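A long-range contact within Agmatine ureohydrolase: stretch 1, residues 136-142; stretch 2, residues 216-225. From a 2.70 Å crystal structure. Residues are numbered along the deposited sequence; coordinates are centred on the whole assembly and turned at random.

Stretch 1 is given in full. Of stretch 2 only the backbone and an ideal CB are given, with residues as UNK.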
ATOM      1  N   LYS B 136     -18.922  42.866   5.151  1.00 70.22           N
ATOM      2  CA  LYS B 136     -18.516  43.578   3.924  1.00 71.09           C
ATOM      3  C   LYS B 136     -17.017  43.916   3.803  1.00 70.19           C
ATOM      4  O   LYS B 136     -16.501  44.103   2.698  1.00 69.88           O
ATOM      5  CB  LYS B 136     -19.327  44.862   3.769  1.00 72.73           C
ATOM      6  CG  LYS B 136     -20.689  44.694   3.098  1.00 79.34           C
ATOM      7  CD  LYS B 136     -21.431  46.052   2.998  1.00 83.46           C
ATOM      8  CE  LYS B 136     -22.692  45.926   2.157  1.00 84.97           C
ATOM      9  NZ  LYS B 136     -22.363  45.403   0.786  1.00 81.38           N
ATOM     10  N   ASP B 137     -16.326  44.010   4.930  1.00 69.61           N
ATOM     11  CA  ASP B 137     -14.918  44.409   4.914  1.00 69.27           C
ATOM     12  C   ASP B 137     -13.967  43.242   4.668  1.00 68.03           C
ATOM     13  O   ASP B 137     -12.843  43.456   4.213  1.00 67.83           O
ATOM     14  CB  ASP B 137     -14.534  45.151   6.205  1.00 69.62           C
ATOM     15  CG  ASP B 137     -14.882  44.364   7.468  1.00 70.63           C
ATOM     16  OD1 ASP B 137     -16.015  43.836   7.558  1.00 72.90           O
ATOM     17  OD2 ASP B 137     -14.033  44.283   8.382  1.00 70.20           O
ATOM     18  N   VAL B 138     -14.427  42.026   4.975  1.00 66.90           N
ATOM     19  CA  VAL B 138     -13.625  40.815   4.874  1.00 65.00           C
ATOM     20  C   VAL B 138     -13.400  40.454   3.402  1.00 64.27           C
ATOM     21  O   VAL B 138     -14.337  40.418   2.632  1.00 64.55           O
ATOM     22  CB  VAL B 138     -14.313  39.617   5.628  1.00 64.83           C
ATOM     23  CG1 VAL B 138     -13.505  38.336   5.484  1.00 63.95           C
ATOM     24  CG2 VAL B 138     -14.501  39.926   7.097  1.00 64.26           C
ATOM     25  N   ASP B 139     -12.153  40.191   3.022  1.00 63.12           N
ATOM     26  CA  ASP B 139     -11.841  39.651   1.697  1.00 62.41           C
ATOM     27  C   ASP B 139     -11.448  38.176   1.814  1.00 60.96           C
ATOM     28  O   ASP B 139     -11.063  37.708   2.891  1.00 60.35           O
ATOM     29  CB  ASP B 139     -10.696  40.427   1.056  1.00 62.83           C
ATOM     30  CG  ASP B 139     -11.112  41.834   0.599  1.00 66.67           C
ATOM     31  OD1 ASP B 139     -10.239  42.582   0.086  1.00 69.00           O
ATOM     32  OD2 ASP B 139     -12.307  42.205   0.719  1.00 70.32           O
ATOM     33  N   LEU B 140     -11.550  37.454   0.698  1.00 59.99           N
ATOM     34  CA  LEU B 140     -11.320  36.023   0.663  1.00 58.12           C
ATOM     35  C   LEU B 140     -10.004  35.712  -0.034  1.00 56.97           C
ATOM     36  O   LEU B 140      -9.779  36.165  -1.156  1.00 56.54           O
ATOM     37  CB  LEU B 140     -12.473  35.330  -0.061  1.00 58.40           C
ATOM     38  CG  LEU B 140     -12.422  33.795  -0.235  1.00 57.52           C
ATOM     39  CD1 LEU B 140     -12.565  33.065   1.071  1.00 55.84           C
ATOM     40  CD2 LEU B 140     -13.487  33.332  -1.193  1.00 56.53           C
ATOM     41  N   VAL B 141      -9.137  34.953   0.645  1.00 55.51           N
ATOM     42  CA  VAL B 141      -7.842  34.564   0.070  1.00 54.25           C
ATOM     43  C   VAL B 141      -7.726  33.057  -0.042  1.00 53.57           C
ATOM     44  O   VAL B 141      -7.644  32.363   0.967  1.00 53.15           O
ATOM     45  CB  VAL B 141      -6.626  35.099   0.850  1.00 53.89           C
ATOM     46  CG1 VAL B 141      -5.378  34.816   0.059  1.00 52.78           C
ATOM     47  CG2 VAL B 141      -6.746  36.615   1.112  1.00 53.19           C
ATOM     48  N   ILE B 142      -7.697  32.578  -1.283  1.00 52.87           N
ATOM     49  CA  ILE B 142      -7.750  31.168  -1.571  1.00 52.81           C
ATOM     50  C   ILE B 142      -6.418  30.603  -2.101  1.00 52.84           C
ATOM     51  O   ILE B 142      -5.803  31.183  -3.006  1.00 52.76           O
ATOM     52  CB  ILE B 142      -8.867  30.857  -2.597  1.00 53.16           C
ATOM     53  CG1 ILE B 142     -10.186  31.507  -2.177  1.00 52.57           C
ATOM     54  CG2 ILE B 142      -9.017  29.342  -2.762  1.00 52.89           C
ATOM     55  CD1 ILE B 142     -11.350  31.154  -3.024  1.00 50.03           C
ATOM     56  N   UNK B 216       0.265  42.732  -1.826  1.00 61.78           N
ATOM     57  CA  UNK B 216      -0.927  43.298  -2.448  1.00 62.65           C
ATOM     58  C   UNK B 216      -2.158  43.115  -1.541  1.00 62.52           C
ATOM     59  O   UNK B 216      -2.772  44.109  -1.132  1.00 63.45           O
ATOM     60  CB  UNK B 216      -1.169  42.648  -3.812  1.00 62.65           C
ATOM     61  N   UNK B 217      -2.472  41.863  -1.192  1.00 61.59           N
ATOM     62  CA  UNK B 217      -3.610  41.522  -0.311  1.00 60.80           C
ATOM     63  C   UNK B 217      -3.573  42.255   1.040  1.00 60.54           C
ATOM     64  O   UNK B 217      -4.539  42.879   1.440  1.00 60.25           O
ATOM     65  CB  UNK B 217      -3.632  40.013  -0.062  1.00 60.80           C
ATOM     66  N   UNK B 218      -2.457  42.171   1.745  1.00 60.31           N
ATOM     67  CA  UNK B 218      -2.320  42.887   3.002  1.00 60.96           C
ATOM     68  C   UNK B 218      -2.676  44.388   2.922  1.00 62.72           C
ATOM     69  O   UNK B 218      -3.339  44.922   3.807  1.00 62.72           O
ATOM     70  CB  UNK B 218      -0.883  42.733   3.503  1.00 60.96           C
ATOM     71  N   UNK B 219      -2.243  45.063   1.863  1.00 64.11           N
ATOM     72  CA  UNK B 219      -2.544  46.482   1.702  1.00 65.70           C
ATOM     73  C   UNK B 219      -4.006  46.752   1.392  1.00 66.56           C
ATOM     74  O   UNK B 219      -4.601  47.658   1.966  1.00 67.53           O
ATOM     75  CB  UNK B 219      -1.674  47.073   0.591  1.00 65.70           C
ATOM     76  N   UNK B 220      -4.577  45.952   0.496  1.00 66.89           N
ATOM     77  CA  UNK B 220      -5.954  46.130   0.041  1.00 67.64           C
ATOM     78  C   UNK B 220      -7.023  45.867   1.105  1.00 67.24           C
ATOM     79  O   UNK B 220      -7.934  46.656   1.274  1.00 68.22           O
ATOM     80  CB  UNK B 220      -6.207  45.207  -1.153  1.00 67.64           C
ATOM     81  N   UNK B 221      -6.897  44.752   1.810  1.00 66.66           N
ATOM     82  CA  UNK B 221      -7.940  44.227   2.690  1.00 66.02           C
ATOM     83  C   UNK B 221      -7.723  44.567   4.155  1.00 65.28           C
ATOM     84  O   UNK B 221      -6.604  44.548   4.659  1.00 65.03           O
ATOM     85  CB  UNK B 221      -8.029  42.708   2.534  1.00 66.02           C
ATOM     86  N   UNK B 222      -8.804  44.846   4.855  1.00 64.60           N
ATOM     87  CA  UNK B 222      -8.697  45.132   6.272  1.00 63.87           C
ATOM     88  C   UNK B 222      -8.767  43.842   7.061  1.00 63.28           C
ATOM     89  O   UNK B 222      -8.055  43.655   8.030  1.00 63.56           O
ATOM     90  CB  UNK B 222      -9.795  46.099   6.719  1.00 63.87           C
ATOM     91  N   UNK B 223      -9.647  42.951   6.644  1.00 63.00           N
ATOM     92  CA  UNK B 223      -9.726  41.626   7.231  1.00 62.25           C
ATOM     93  C   UNK B 223      -9.742  40.547   6.138  1.00 61.22           C
ATOM     94  O   UNK B 223     -10.052  40.837   4.967  1.00 61.63           O
ATOM     95  CB  UNK B 223     -10.970  41.513   8.114  1.00 62.25           C
ATOM     96  N   UNK B 224      -9.390  39.314   6.497  1.00 59.22           N
ATOM     97  CA  UNK B 224      -9.544  38.222   5.539  1.00 57.31           C
ATOM     98  C   UNK B 224     -10.125  36.932   6.101  1.00 56.70           C
ATOM     99  O   UNK B 224     -10.229  36.722   7.324  1.00 55.96           O
ATOM    100  CB  UNK B 224      -8.181  37.911   4.918  1.00 57.31           C
ATOM    101  N   UNK B 225     -10.546  36.083   5.173  1.00 56.15           N
ATOM    102  CA  UNK B 225     -10.842  34.699   5.460  1.00 54.72           C
ATOM    103  C   UNK B 225      -9.900  33.920   4.548  1.00 53.65           C
ATOM    104  O   UNK B 225      -9.758  34.256   3.357  1.00 53.43           O
ATOM    105  CB  UNK B 225     -12.314  34.351   5.233  1.00 54.72           C
TER

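Positions 216, 218 and 219 lie on a helix, and nothing of stretch 1 comes within 5.5 Å of their ideal CB atoms. The choice is open. They are Glu216, Asp218 and Arg219.

Position 217 is helical, and its CA-to-CB bond points toward stretch 1. The ideal CB sits 4.8 Å from Val141 CG2. A medium apolar side chain would fill that gap; Val, Ile, Leu or Met would all suit. It is Val217, whose CG1 packs 3.6 Å from Val141 CG2.

Position 220 points sideways, with its ideal CB 5.0 Å from Asp139 OD1. Many side chains would fit, and the nearby carboxylate makes a basic one reasonable. It is Lys220. Its CG passes 4.4 Å from Asp139 OD1, while NZ is hydrogen-bonded elsewhere in the structure.

Position 221 is the first residue after the helix to leave helical phi/psi. Its CB points toward stretch 1, and the ideal CB is only 3.3 Å from Asp139 OD1. A short donor is favoured, such as Ser or Thr. Ser221 donates from OG to Asp139 OD1 at 2.7 Å.

Position 222 points sideways, and its ideal CB is 4.7 Å from Asp137 O. Polar residues of many sizes would do. It is Arg222, whose extended side chain makes no hydrogen bond to stretch 1.

At 223 the backbone is extended, and its O accepts from Asp139 N at 2.9 Å. The ideal CB lies 4.0 Å from Val138 CG2 and 4.1 Å from Asp137 OD2. A long basic side chain, Arg or Lys, could answer the acid while covering the valine. In Arg223, NH1 forms a salt bridge with Asp137 OD2 at 2.6 Å, although that oxygen is modelled too close to a neighbour and is less certainly placed. Val138 CG2 lies over one face of the guanidinium.

Position 224 pairs with Asp139 in a parallel bridge, its side chain on the same sheet face. The ideal CB is 4.3 Å from Val141 CG2, so Val or Ile would suit. Val224 CG1 lies 4.0 Å from Val141 CG2.

Position 225 pairs with Leu140, again in parallel. Its N donates to Asp139 O at 2.8 Å, and its O accepts from Val141 N at 2.9 Å. The ideal CB is 4.2 Å from Val138 CG1 and 4.4 Å from Leu140 CD1. Leu, Ile, Phe or Tyr would suit this apolar surface. In Tyr225, CB lies 4.1 Å from Val138 CG1, and ring atom CD1 lies 3.6 Å from Leu140 CD1. Its OH is hydrogen-bonded elsewhere in the structure.

Stretch 2, residues 216-225: EVDRKSRRVY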
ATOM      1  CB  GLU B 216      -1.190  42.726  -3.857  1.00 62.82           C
ATOM      2  CG  GLU B 216      -0.093  42.956  -4.896  1.00 63.95           C
ATOM      3  CD  GLU B 216      -0.319  42.148  -6.181  1.00 68.20           C
ATOM      4  OE1 GLU B 216      -1.257  41.308  -6.224  1.00 68.71           O
ATOM      5  OE2 GLU B 216       0.461  42.330  -7.153  1.00 70.69           O
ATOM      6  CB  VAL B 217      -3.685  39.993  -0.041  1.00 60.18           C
ATOM      7  CG1 VAL B 217      -4.816  39.669   0.875  1.00 58.26           C
ATOM      8  CG2 VAL B 217      -3.852  39.232  -1.351  1.00 60.90           C
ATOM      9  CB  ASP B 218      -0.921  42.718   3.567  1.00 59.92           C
ATOM     10  CG  ASP B 218      -0.895  42.860   5.075  1.00 59.88           C
ATOM     11  OD1 ASP B 218      -1.967  43.043   5.682  1.00 59.65           O
ATOM     12  OD2 ASP B 218       0.193  42.777   5.669  1.00 59.77           O
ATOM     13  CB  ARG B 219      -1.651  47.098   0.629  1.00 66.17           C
ATOM     14  CG  ARG B 219      -0.241  47.356   1.126  1.00 66.28           C
ATOM     15  CD  ARG B 219       0.720  47.512  -0.030  1.00 67.78           C
ATOM     16  NE  ARG B 219       2.078  47.903   0.395  1.00 71.67           N
ATOM     17  CZ  ARG B 219       2.996  47.061   0.894  1.00 70.64           C
ATOM     18  NH1 ARG B 219       2.687  45.768   1.062  1.00 69.46           N
ATOM     19  NH2 ARG B 219       4.217  47.510   1.232  1.00 65.64           N
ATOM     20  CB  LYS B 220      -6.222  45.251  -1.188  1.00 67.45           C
ATOM     21  CG  LYS B 220      -7.581  45.501  -1.791  1.00 70.12           C
ATOM     22  CD  LYS B 220      -7.679  44.990  -3.211  1.00 73.65           C
ATOM     23  CE  LYS B 220      -8.946  45.592  -3.908  1.00 76.31           C
ATOM     24  NZ  LYS B 220      -9.279  44.718  -5.100  1.00 79.80           N
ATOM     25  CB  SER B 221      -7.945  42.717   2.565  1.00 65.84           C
ATOM     26  OG  SER B 221      -7.760  42.313   1.209  1.00 67.65           O
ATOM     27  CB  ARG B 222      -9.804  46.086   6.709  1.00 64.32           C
ATOM     28  CG  ARG B 222      -9.801  47.396   5.941  1.00 63.97           C
ATOM     29  CD  ARG B 222     -10.901  48.292   6.410  1.00 63.09           C
ATOM     30  NE  ARG B 222     -10.945  49.525   5.633  1.00 62.92           N
ATOM     31  CZ  ARG B 222     -11.171  50.723   6.159  1.00 61.88           C
ATOM     32  NH1 ARG B 222     -11.337  50.855   7.470  1.00 59.65           N
ATOM     33  NH2 ARG B 222     -11.179  51.791   5.380  1.00 62.94           N
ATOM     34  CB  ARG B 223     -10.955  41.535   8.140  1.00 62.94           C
ATOM     35  CG  ARG B 223     -10.775  42.299   9.452  1.00 63.30           C
ATOM     36  CD  ARG B 223     -12.098  42.786   9.938  1.00 65.24           C
ATOM     37  NE  ARG B 223     -12.801  41.838  10.795  1.00 65.38           N
ATOM     38  CZ  ARG B 223     -14.130  41.752  10.871  1.00 66.22           C
ATOM     39  NH1 ARG B 223     -14.894  42.539  10.114  1.00 65.37           N
ATOM     40  NH2 ARG B 223     -14.702  40.861  11.690  1.00 66.12           N
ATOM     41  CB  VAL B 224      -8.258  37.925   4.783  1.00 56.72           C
ATOM     42  CG1 VAL B 224      -7.812  39.149   4.002  1.00 57.52           C
ATOM     43  CG2 VAL B 224      -7.152  37.436   5.723  1.00 55.11           C
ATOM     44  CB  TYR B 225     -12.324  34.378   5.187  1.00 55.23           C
ATOM     45  CG  TYR B 225     -12.672  32.928   5.450  1.00 54.71           C
ATOM     46  CD1 TYR B 225     -12.436  31.957   4.482  1.00 54.14           C
ATOM     47  CD2 TYR B 225     -13.226  32.529   6.672  1.00 54.84           C
ATOM     48  CE1 TYR B 225     -12.733  30.620   4.719  1.00 57.93           C
ATOM     49  CE2 TYR B 225     -13.533  31.186   6.924  1.00 54.72           C
ATOM     50  CZ  TYR B 225     -13.287  30.236   5.941  1.00 56.18           C
ATOM     51  OH  TYR B 225     -13.558  28.897   6.128  1.00 55.75           O
TER
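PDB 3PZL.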